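Local coordinates for penicillin binding protein transpeptidase domain protein (Escherichia coli, PDB 4BJQ) that belongs to the penicillin-binding protein family and is represented here by a small helix-and-strand fragment that pairs into a dimer through a shared beta sheet, at residues S38-A43 and R48-A53. Residues are numbered along the deposited sequence; the frame is centred on the assembly and turned at random.
With SO4 (sulfate ion), chain M.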
loop_
_atom_site.group_PDB
_atom_site.type_symbol
_atom_site.label_atom_id
_atom_site.label_comp_id
_atom_site.label_asym_id
_atom_site.label_seq_id
_atom_site.Cartn_x
_atom_site.Cartn_y
_atom_site.Cartn_z
ATOM N N SER A 38 0.843 6.844 11.674
ATOM C CA SER A 38 0.457 5.430 11.658
ATOM C C SER A 38 -0.287 5.016 12.913
ATOM O O SER A 38 -1.328 4.376 12.818
ATOM C CB SER A 38 1.676 4.524 11.477
ATOM O OG SER A 38 2.306 4.807 10.246
ATOM N N ALA A 39 0.254 5.379 14.078
ATOM C CA ALA A 39 -0.368 5.066 15.365
ATOM C C ALA A 39 -1.811 5.570 15.434
ATOM O O ALA A 39 -2.706 4.828 15.828
ATOM C CB ALA A 39 0.461 5.629 16.524
ATOM N N ARG A 40 -2.031 6.817 15.023
ATOM C CA ARG A 40 -3.366 7.411 15.054
ATOM C C ARG A 40 -4.332 6.721 14.089
ATOM O O ARG A 40 -5.516 6.544 14.406
ATOM C CB ARG A 40 -3.306 8.911 14.755
ATOM C CG ARG A 40 -4.635 9.618 14.924
ATOM C CD ARG A 40 -4.526 11.090 14.583
ATOM N NE ARG A 40 -5.839 11.719 14.424
ATOM C CZ ARG A 40 -6.609 12.110 15.437
ATOM N NH1 ARG A 40 -6.215 11.934 16.695
ATOM N NH2 ARG A 40 -7.779 12.676 15.196
ATOM N N ILE A 41 -3.828 6.347 12.913
ATOM C CA ILE A 41 -4.662 5.726 11.884
ATOM C C ILE A 41 -4.980 4.275 12.254
ATOM O O ILE A 41 -6.093 3.805 12.015
ATOM C CB ILE A 41 -4.047 5.871 10.463
ATOM C CG1 ILE A 41 -4.160 7.325 9.991
ATOM C CG2 ILE A 41 -4.725 4.941 9.455
ATOM C CD1 ILE A 41 -3.395 7.649 8.693
ATOM N N ASN A 42 -4.024 3.594 12.887
ATOM C CA ASN A 42 -4.182 2.176 13.249
ATOM C C ASN A 42 -4.857 1.892 14.596
ATOM O O ASN A 42 -5.098 0.729 14.931
ATOM C CB ASN A 42 -2.823 1.476 13.214
ATOM C CG ASN A 42 -2.252 1.370 11.812
ATOM O OD1 ASN A 42 -2.942 1.636 10.824
ATOM N ND2 ASN A 42 -0.980 0.973 11.717
ATOM N N ALA A 43 -5.142 2.947 15.365
ATOM C CA ALA A 43 -5.683 2.815 16.719
ATOM C C ALA A 43 -6.974 1.999 16.748
ATOM O O ALA A 43 -7.131 1.098 17.572
ATOM C CB ALA A 43 -5.904 4.192 17.345
ATOM N N ARG A 48 -13.937 3.936 10.251
ATOM C CA ARG A 48 -14.110 4.439 8.882
ATOM C C ARG A 48 -13.751 5.919 8.706
ATOM O O ARG A 48 -13.702 6.403 7.577
ATOM C CB ARG A 48 -15.528 4.148 8.351
ATOM C CG ARG A 48 -15.936 2.667 8.460
ATOM C CD ARG A 48 -16.315 2.061 7.111
ATOM N NE ARG A 48 -15.143 1.556 6.385
ATOM C CZ ARG A 48 -14.877 1.767 5.092
ATOM N NH1 ARG A 48 -15.692 2.477 4.318
ATOM N NH2 ARG A 48 -13.777 1.250 4.558
ATOM N N PHE A 49 -13.484 6.620 9.815
ATOM C CA PHE A 49 -13.242 8.064 9.787
ATOM C C PHE A 49 -12.450 8.564 10.999
ATOM O O PHE A 49 -12.927 8.506 12.131
ATOM C CB PHE A 49 -14.569 8.827 9.697
ATOM C CG PHE A 49 -14.432 10.274 9.287
ATOM C CD1 PHE A 49 -13.744 11.191 10.088
ATOM C CD2 PHE A 49 -15.014 10.728 8.114
ATOM C CE1 PHE A 49 -13.630 12.512 9.713
ATOM C CE2 PHE A 49 -14.911 12.049 7.734
ATOM C CZ PHE A 49 -14.211 12.943 8.520
ATOM N N ILE A 50 -11.239 9.057 10.747
ATOM C CA ILE A 50 -10.486 9.812 11.747
ATOM C C ILE A 50 -9.817 11.020 11.093
ATOM O O ILE A 50 -9.136 10.882 10.084
ATOM C CB ILE A 50 -9.477 8.922 12.537
ATOM C CG1 ILE A 50 -8.829 9.706 13.682
ATOM C CG2 ILE A 50 -8.451 8.257 11.600
ATOM C CD1 ILE A 50 -8.416 8.826 14.870
ATOM N N TYR A 51 -10.048 12.199 11.672
ATOM C CA TYR A 51 -9.454 13.438 11.208
ATOM C C TYR A 51 -7.928 13.401 11.331
ATOM O O TYR A 51 -7.374 12.879 12.317
ATOM C CB TYR A 51 -9.995 14.642 11.998
ATOM C CG TYR A 51 -11.401 15.079 11.652
ATOM C CD1 TYR A 51 -11.677 15.693 10.431
ATOM C CD2 TYR A 51 -12.458 14.885 12.559
ATOM C CE1 TYR A 51 -12.984 16.114 10.103
ATOM C CE2 TYR A 51 -13.762 15.288 12.251
ATOM C CZ TYR A 51 -14.014 15.904 11.013
ATOM O OH TYR A 51 -15.281 16.310 10.695
ATOM N N LEU A 52 -7.262 13.968 10.330
ATOM C CA LEU A 52 -5.802 14.108 10.340
ATOM C C LEU A 52 -5.404 15.572 10.512
ATOM O O LEU A 52 -4.569 15.916 11.368
ATOM C CB LEU A 52 -5.188 13.509 9.057
ATOM C CG LEU A 52 -5.358 11.989 8.873
ATOM C CD1 LEU A 52 -4.652 11.465 7.606
ATOM C CD2 LEU A 52 -4.889 11.227 10.113
ATOM N N ALA A 53 -6.016 16.430 9.700
ATOM C CA ALA A 53 -5.737 17.859 9.718
ATOM C C ALA A 53 -6.952 18.697 9.348
ATOM O O ALA A 53 -7.856 18.228 8.676
ATOM C CB ALA A 53 -4.542 18.192 8.813
HETATM S S SO4 M . 0.856 -0.866 8.921
HETATM O O1 SO4 M . 1.367 -1.328 7.634
HETATM O O2 SO4 M . -0.442 -0.217 8.721
HETATM O O3 SO4 M . 0.723 -2.012 9.817
HETATM O O4 SO4 M . 1.764 0.122 9.505
#
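The Arg40 guanidinium lies with one face against Ile50, whose CD1 sits 3.7 Å from the plane and over its centre, while the edge carrying NE and NH2 meets the backbone carbonyl of Tyr51. The Tyr51 ring takes Phe49 CE1 3.5 Å over the centre of one face, has its own CG in the plane of the Phe49 ring, at that ring's edge, and bonds through OH to Arg75. This is helix-on-strand packing at the protein surface: segment 38-42 runs roughly antiparallel to 50-53, axes 9.5 Å apart at closest approach. Ile50, Tyr51 and Ala53 pair antiparallel with a strand of the second subunit, extending the sheet across the interface. Both donors converge side-on on one acceptor, Tyr51 O, 2.9 Å from NE and NH2 of Arg40. The C=O...NE angle is 174°, yet both bonds bend at the hydrogen (147° for NE). Arg40 spans the gap with CG anti to the backbone N (chi1 -174°) and its chain extended to NE. Asn42 ND2 makes a long 3.3 Å hydrogen bond to sulfate O2; Ile17 N and Ser18 N of the second subunit also hold this ion, probably from the crystallisation liquor. Beside the polar grip, the side chains of buried Ile41 and Leu52 cross at about a right angle, Ile41 CG1 resting 4.0 Å from Leu52 CD2.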